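Glutathione S-transferase (Bombyx mori, PDB 5ZFG) metabolises the insecticide diazinon and, as a glutathione transferase, probably conjugates glutathione to electrophilic compounds. Local coordinates at residues I94-R98 / Y150-N154; L136-E140 / Y180-W186. All coordinates share one frame; numbering follows the deposited sequence.

Interaction 1: I94-R98 / Y150-N154; sequences IVNHR and YAAAN
Ala-152, the residue buried most by this contact, turns its methyl group onto helix 89-114 and sets it against two branched side chains one helical position apart. Its CB lies 3.6 Å from CG2 of Val-95 and 3.7 Å from CG2 of Ile-94. The Ile-94 methyl is brought there by a first torsion of -58°, which puts CG2 opposite the backbone N. A small residue suits this place, because its CA comes within 5.4 Å of the CA of Val-95. One turn after Ile-94, Arg-98 reaches Ala-151: its NE makes a weak, bent hydrogen bond to the Ala-151 O at 3.1 Å. Water 1 closes a second path, accepting from Arg-98 NH2 at 2.8 Å and donating to the same carbonyl oxygen. Within its own helix the guanidinium has CG2 of Ile-94 over one face, toward its rim, and it also makes a cation-pi contact with Tyr-142. A leucine in place of Arg-98 would probably leave the buried Ala-151 carbonyl and its water without their charged donor. The arrangement, an interhelical loop docked on a long helix, belongs to the all-helical C-terminal domain of the glutathione transferase fold.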
loop_
_atom_site.group_PDB
_atom_site.type_symbol
_atom_site.label_atom_id
_atom_site.label_comp_id
_atom_site.label_asym_id
_atom_site.label_seq_id
_atom_site.Cartn_x
_atom_site.Cartn_y
_atom_site.Cartn_z
ATOM N N ILE B 94 -9.105 2.597 9.078
ATOM C CA ILE B 94 -9.705 3.417 8.024
ATOM C C ILE B 94 -8.630 4.249 7.329
ATOM O O ILE B 94 -8.604 4.348 6.093
ATOM C CB ILE B 94 -10.840 4.302 8.580
ATOM C CG1 ILE B 94 -11.932 3.439 9.246
ATOM C CG2 ILE B 94 -11.474 5.135 7.441
ATOM C CD1 ILE B 94 -12.918 4.246 10.092
ATOM N N VAL B 95 -7.715 4.841 8.109
ATOM C CA VAL B 95 -6.591 5.565 7.518
ATOM C C VAL B 95 -5.747 4.635 6.655
ATOM O O VAL B 95 -5.436 4.956 5.499
ATOM C CB VAL B 95 -5.733 6.241 8.604
ATOM C CG1 VAL B 95 -4.458 6.857 7.964
ATOM C CG2 VAL B 95 -6.550 7.316 9.328
ATOM N N ASN B 96 -5.349 3.479 7.210
ATOM C CA ASN B 96 -4.528 2.537 6.453
ATOM C C ASN B 96 -5.225 2.110 5.177
ATOM O O ASN B 96 -4.585 2.003 4.123
ATOM C CB ASN B 96 -4.193 1.310 7.297
ATOM C CG ASN B 96 -3.177 1.602 8.390
ATOM O OD1 ASN B 96 -2.469 2.621 8.369
ATOM N ND2 ASN B 96 -3.106 0.703 9.366
ATOM N N HIS B 97 -6.537 1.877 5.248
ATOM C CA HIS B 97 -7.267 1.490 4.049
ATOM C C HIS B 97 -7.193 2.576 2.986
ATOM O O HIS B 97 -6.920 2.304 1.808
ATOM C CB HIS B 97 -8.734 1.216 4.353
ATOM C CG HIS B 97 -9.509 1.025 3.094
ATOM N ND1 HIS B 97 -10.043 2.079 2.386
ATOM C CD2 HIS B 97 -9.704 -0.078 2.333
ATOM C CE1 HIS B 97 -10.578 1.625 1.265
ATOM N NE2 HIS B 97 -10.389 0.318 1.212
ATOM N N ARG B 98 -7.467 3.821 3.385
ATOM C CA ARG B 98 -7.478 4.905 2.413
ATOM C C ARG B 98 -6.098 5.104 1.788
ATOM O O ARG B 98 -5.998 5.439 0.603
ATOM C CB ARG B 98 -7.988 6.198 3.071
ATOM C CG ARG B 98 -9.438 6.150 3.601
ATOM C CD ARG B 98 -10.487 5.906 2.516
ATOM N NE ARG B 98 -11.827 6.072 3.085
ATOM C CZ ARG B 98 -12.516 5.103 3.677
ATOM N NH1 ARG B 98 -12.024 3.872 3.757
ATOM N NH2 ARG B 98 -13.711 5.365 4.191
ATOM N N TYR B 150 -13.625 14.540 6.177
ATOM C CA TYR B 150 -12.336 14.168 5.608
ATOM C C TYR B 150 -12.351 12.687 5.219
ATOM O O TYR B 150 -13.334 11.968 5.448
ATOM C CB TYR B 150 -11.206 14.472 6.592
ATOM C CG TYR B 150 -11.003 15.948 6.858
ATOM C CD1 TYR B 150 -10.240 16.731 6.004
ATOM C CD2 TYR B 150 -11.578 16.555 7.969
ATOM C CE1 TYR B 150 -10.045 18.097 6.256
ATOM C CE2 TYR B 150 -11.390 17.909 8.234
ATOM C CZ TYR B 150 -10.626 18.672 7.374
ATOM O OH TYR B 150 -10.445 20.013 7.638
ATOM N N ALA B 151 -11.236 12.227 4.634
ATOM C CA ALA B 151 -11.225 10.911 3.985
ATOM C C ALA B 151 -11.373 9.757 4.970
ATOM O O ALA B 151 -11.942 8.717 4.615
ATOM C CB ALA B 151 -9.943 10.735 3.174
ATOM N N ALA B 152 -10.863 9.893 6.184
ATOM C CA ALA B 152 -10.901 8.790 7.138
ATOM C C ALA B 152 -11.559 9.150 8.462
ATOM O O ALA B 152 -11.700 8.277 9.326
ATOM C CB ALA B 152 -9.481 8.261 7.407
ATOM N N ALA B 153 -11.942 10.401 8.654
ATOM C CA ALA B 153 -12.454 10.847 9.943
ATOM C C ALA B 153 -13.062 12.225 9.738
ATOM O O ALA B 153 -13.056 12.766 8.629
ATOM C CB ALA B 153 -11.357 10.866 11.008
ATOM N N ASN B 154 -13.610 12.782 10.820
ATOM C CA ASN B 154 -14.100 14.152 10.800
ATOM C C ASN B 154 -12.998 15.165 11.036
ATOM O O ASN B 154 -13.296 16.349 11.232
ATOM C CB ASN B 154 -15.208 14.329 11.835
ATOM C CG ASN B 154 -16.564 14.004 11.270
ATOM O OD1 ASN B 154 -16.844 14.283 10.094
ATOM N ND2 ASN B 154 -17.419 13.406 12.092
HETATM O O HOH W 1 -14.592 8.009 3.840
#

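Interaction 2: L136-E140 / Y180-W186; sequences LDVLE and YTKIHKW
Glu-140 reaches across from helix 126-146 and grips the first turn of helix 181-193 by its backbone. Its OE2 accepts from Lys-182 N at 3.0 Å through the syn lone pair, in a nearly straight bond. OE1 takes Ile-183 N at 3.1 Å, also on the syn side but 23° out of the carboxylate plane, and has a weak second bond from Lys-182 N. The bend at chi2 (83°) swings the carboxylate across to these amides, which have no earlier turn of helix to accept from them. Glutamate suits the place by combining this reach with two acceptor oxygens. Beside it, Tyr-180, at the N-cap position, offers a ring face to Leu-136, whose CB sits 3.6 Å from the ring centroid in a CH-pi contact; the phenol OH is hydrogen-bonded to His-133 ND1. Deeper in, Ile-183 extends CD1 between the helices, 3.7 Å from Leu-136 CD2 and 3.9 Å from Leu-139 CB. Farther along, Leu-139 CD2 meets Trp-186 CZ3 at 4.2 Å. The helix segments cross at 80°, with axes 9.2 Å apart. A carboxylate at a helix N terminus would be expected to interact favourably with the helix dipole, probably favouring the anionic form of Glu-140, while leucines, Ile-183 and aromatic rings provide apolar packing.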
loop_
_atom_site.group_PDB
_atom_site.type_symbol
_atom_site.label_atom_id
_atom_site.label_comp_id
_atom_site.label_asym_id
_atom_site.label_seq_id
_atom_site.Cartn_x
_atom_site.Cartn_y
_atom_site.Cartn_z
ATOM N N LEU B 136 -13.411 7.966 -8.759
ATOM C CA LEU B 136 -14.159 9.028 -8.107
ATOM C C LEU B 136 -15.424 8.478 -7.465
ATOM O O LEU B 136 -15.755 8.831 -6.327
ATOM C CB LEU B 136 -14.493 10.125 -9.124
ATOM C CG LEU B 136 -13.264 10.873 -9.638
ATOM C CD1 LEU B 136 -13.568 11.645 -10.905
ATOM C CD2 LEU B 136 -12.728 11.803 -8.550
ATOM N N ASP B 137 -16.129 7.584 -8.176
ATOM C CA ASP B 137 -17.364 7.032 -7.633
ATOM C C ASP B 137 -17.102 6.252 -6.347
ATOM O O ASP B 137 -17.873 6.351 -5.381
ATOM C CB ASP B 137 -18.046 6.151 -8.678
ATOM C CG ASP B 137 -19.487 5.850 -8.329
ATOM O OD1 ASP B 137 -20.306 6.794 -8.305
ATOM O OD2 ASP B 137 -19.791 4.672 -8.063
ATOM N N VAL B 138 -16.001 5.498 -6.306
ATOM C CA VAL B 138 -15.670 4.717 -5.117
ATOM C C VAL B 138 -15.317 5.638 -3.950
ATOM O O VAL B 138 -15.796 5.445 -2.826
ATOM C CB VAL B 138 -14.541 3.710 -5.421
ATOM C CG1 VAL B 138 -14.014 3.082 -4.120
ATOM C CG2 VAL B 138 -15.017 2.628 -6.386
ATOM N N LEU B 139 -14.501 6.672 -4.189
ATOM C CA LEU B 139 -14.191 7.599 -3.095
ATOM C C LEU B 139 -15.434 8.353 -2.640
ATOM O O LEU B 139 -15.643 8.556 -1.436
ATOM C CB LEU B 139 -13.088 8.584 -3.507
ATOM C CG LEU B 139 -12.660 9.574 -2.410
ATOM C CD1 LEU B 139 -12.219 8.873 -1.120
ATOM C CD2 LEU B 139 -11.566 10.544 -2.899
ATOM N N GLU B 140 -16.274 8.777 -3.592
ATOM C CA GLU B 140 -17.546 9.394 -3.236
ATOM C C GLU B 140 -18.382 8.445 -2.390
ATOM O O GLU B 140 -19.005 8.861 -1.403
ATOM C CB GLU B 140 -18.299 9.802 -4.508
ATOM C CG GLU B 140 -19.654 10.489 -4.263
ATOM C CD GLU B 140 -19.524 11.971 -3.968
ATOM O OE1 GLU B 140 -18.406 12.511 -4.105
ATOM O OE2 GLU B 140 -20.539 12.604 -3.603
ATOM N N TYR B 180 -19.301 14.889 -8.335
ATOM C CA TYR B 180 -18.967 14.126 -7.133
ATOM C C TYR B 180 -19.021 15.083 -5.948
ATOM O O TYR B 180 -18.011 15.626 -5.503
ATOM C CB TYR B 180 -17.612 13.444 -7.297
ATOM C CG TYR B 180 -17.645 12.483 -8.455
ATOM C CD1 TYR B 180 -18.180 11.203 -8.300
ATOM C CD2 TYR B 180 -17.199 12.864 -9.716
ATOM C CE1 TYR B 180 -18.242 10.322 -9.360
ATOM C CE2 TYR B 180 -17.264 11.986 -10.794
ATOM C CZ TYR B 180 -17.792 10.717 -10.603
ATOM O OH TYR B 180 -17.864 9.818 -11.641
ATOM N N THR B 181 -20.235 15.251 -5.416
ATOM C CA THR B 181 -20.550 16.333 -4.487
ATOM C C THR B 181 -19.620 16.345 -3.282
ATOM O O THR B 181 -19.062 17.386 -2.916
ATOM C CB THR B 181 -22.000 16.182 -4.020
ATOM O OG1 THR B 181 -22.870 16.247 -5.153
ATOM C CG2 THR B 181 -22.351 17.269 -3.046
ATOM N N LYS B 182 -19.465 15.194 -2.632
ATOM C CA LYS B 182 -18.696 15.152 -1.398
ATOM C C LYS B 182 -17.202 15.292 -1.669
ATOM O O LYS B 182 -16.496 15.960 -0.906
ATOM C CB LYS B 182 -19.016 13.866 -0.637
ATOM C CG LYS B 182 -20.519 13.702 -0.375
ATOM C CD LYS B 182 -20.819 12.465 0.455
ATOM C CE LYS B 182 -22.262 12.461 0.944
ATOM N NZ LYS B 182 -22.588 13.663 1.768
ATOM N N ILE B 183 -16.701 14.686 -2.749
ATOM C CA ILE B 183 -15.301 14.903 -3.117
ATOM C C ILE B 183 -15.045 16.387 -3.348
ATOM O O ILE B 183 -14.117 16.972 -2.780
ATOM C CB ILE B 183 -14.922 14.084 -4.363
ATOM C CG1 ILE B 183 -14.948 12.579 -4.076
ATOM C CG2 ILE B 183 -13.532 14.482 -4.843
ATOM C CD1 ILE B 183 -14.612 11.735 -5.309
ATOM N N HIS B 184 -15.870 17.016 -4.192
ATOM C CA HIS B 184 -15.664 18.423 -4.528
ATOM C C HIS B 184 -15.639 19.293 -3.274
ATOM O O HIS B 184 -14.770 20.160 -3.126
ATOM C CB HIS B 184 -16.755 18.886 -5.502
ATOM C CG HIS B 184 -16.502 20.236 -6.098
ATOM N ND1 HIS B 184 -16.947 21.403 -5.515
ATOM C CD2 HIS B 184 -15.842 20.604 -7.222
ATOM C CE1 HIS B 184 -16.574 22.432 -6.256
ATOM N NE2 HIS B 184 -15.900 21.975 -7.296
ATOM N N LYS B 185 -16.564 19.055 -2.343
ATOM C CA LYS B 185 -16.583 19.815 -1.096
ATOM C C LYS B 185 -15.341 19.536 -0.255
ATOM O O LYS B 185 -14.698 20.465 0.242
ATOM C CB LYS B 185 -17.858 19.486 -0.315
ATOM C CG LYS B 185 -18.007 20.208 1.007
ATOM C CD LYS B 185 -17.957 21.718 0.850
ATOM C CE LYS B 185 -18.447 22.409 2.124
ATOM N NZ LYS B 185 -18.984 21.431 3.121
ATOM N N TRP B 186 -14.994 18.256 -0.081
ATOM C CA TRP B 186 -13.818 17.884 0.707
ATOM C C TRP B 186 -12.551 18.518 0.140
ATOM O O TRP B 186 -11.741 19.097 0.879
ATOM C CB TRP B 186 -13.708 16.355 0.739
ATOM C CG TRP B 186 -12.328 15.779 0.955
ATOM C CD1 TRP B 186 -11.685 15.619 2.142
ATOM C CD2 TRP B 186 -11.459 15.237 -0.051
ATOM N NE1 TRP B 186 -10.456 15.032 1.942
ATOM C CE2 TRP B 186 -10.296 14.787 0.605
ATOM C CE3 TRP B 186 -11.550 15.095 -1.438
ATOM C CZ2 TRP B 186 -9.237 14.195 -0.078
ATOM C CZ3 TRP B 186 -10.490 14.524 -2.117
ATOM C CH2 TRP B 186 -9.345 14.081 -1.433
#

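Overall arrangement
From the N terminus, the chain first forms the four-stranded sheet and its helices, then enters the helical part through helix 89-114, which holds 94-98. Helix 126-146 follows with 136-140. The loop after it brings 150-154 back to 94-98, so interaction 1 closes a loop of 51 intervening residues. The chain then runs through helix 160-172 to 180-186, where interaction 2 closes a loop of 39. The segments alternate, so the two closures cross rather than nest. Their centres lie about 14 Å apart, and they meet where Tyr-150 and Ala-151 pack on Trp-186. Together they tie helices 89-114, 126-146 and 181-193 to the loop after 126-146; helix 160-172 joins through Asp-160, hydrogen-bonded to both Ala-151 N and Trp-186 NE1.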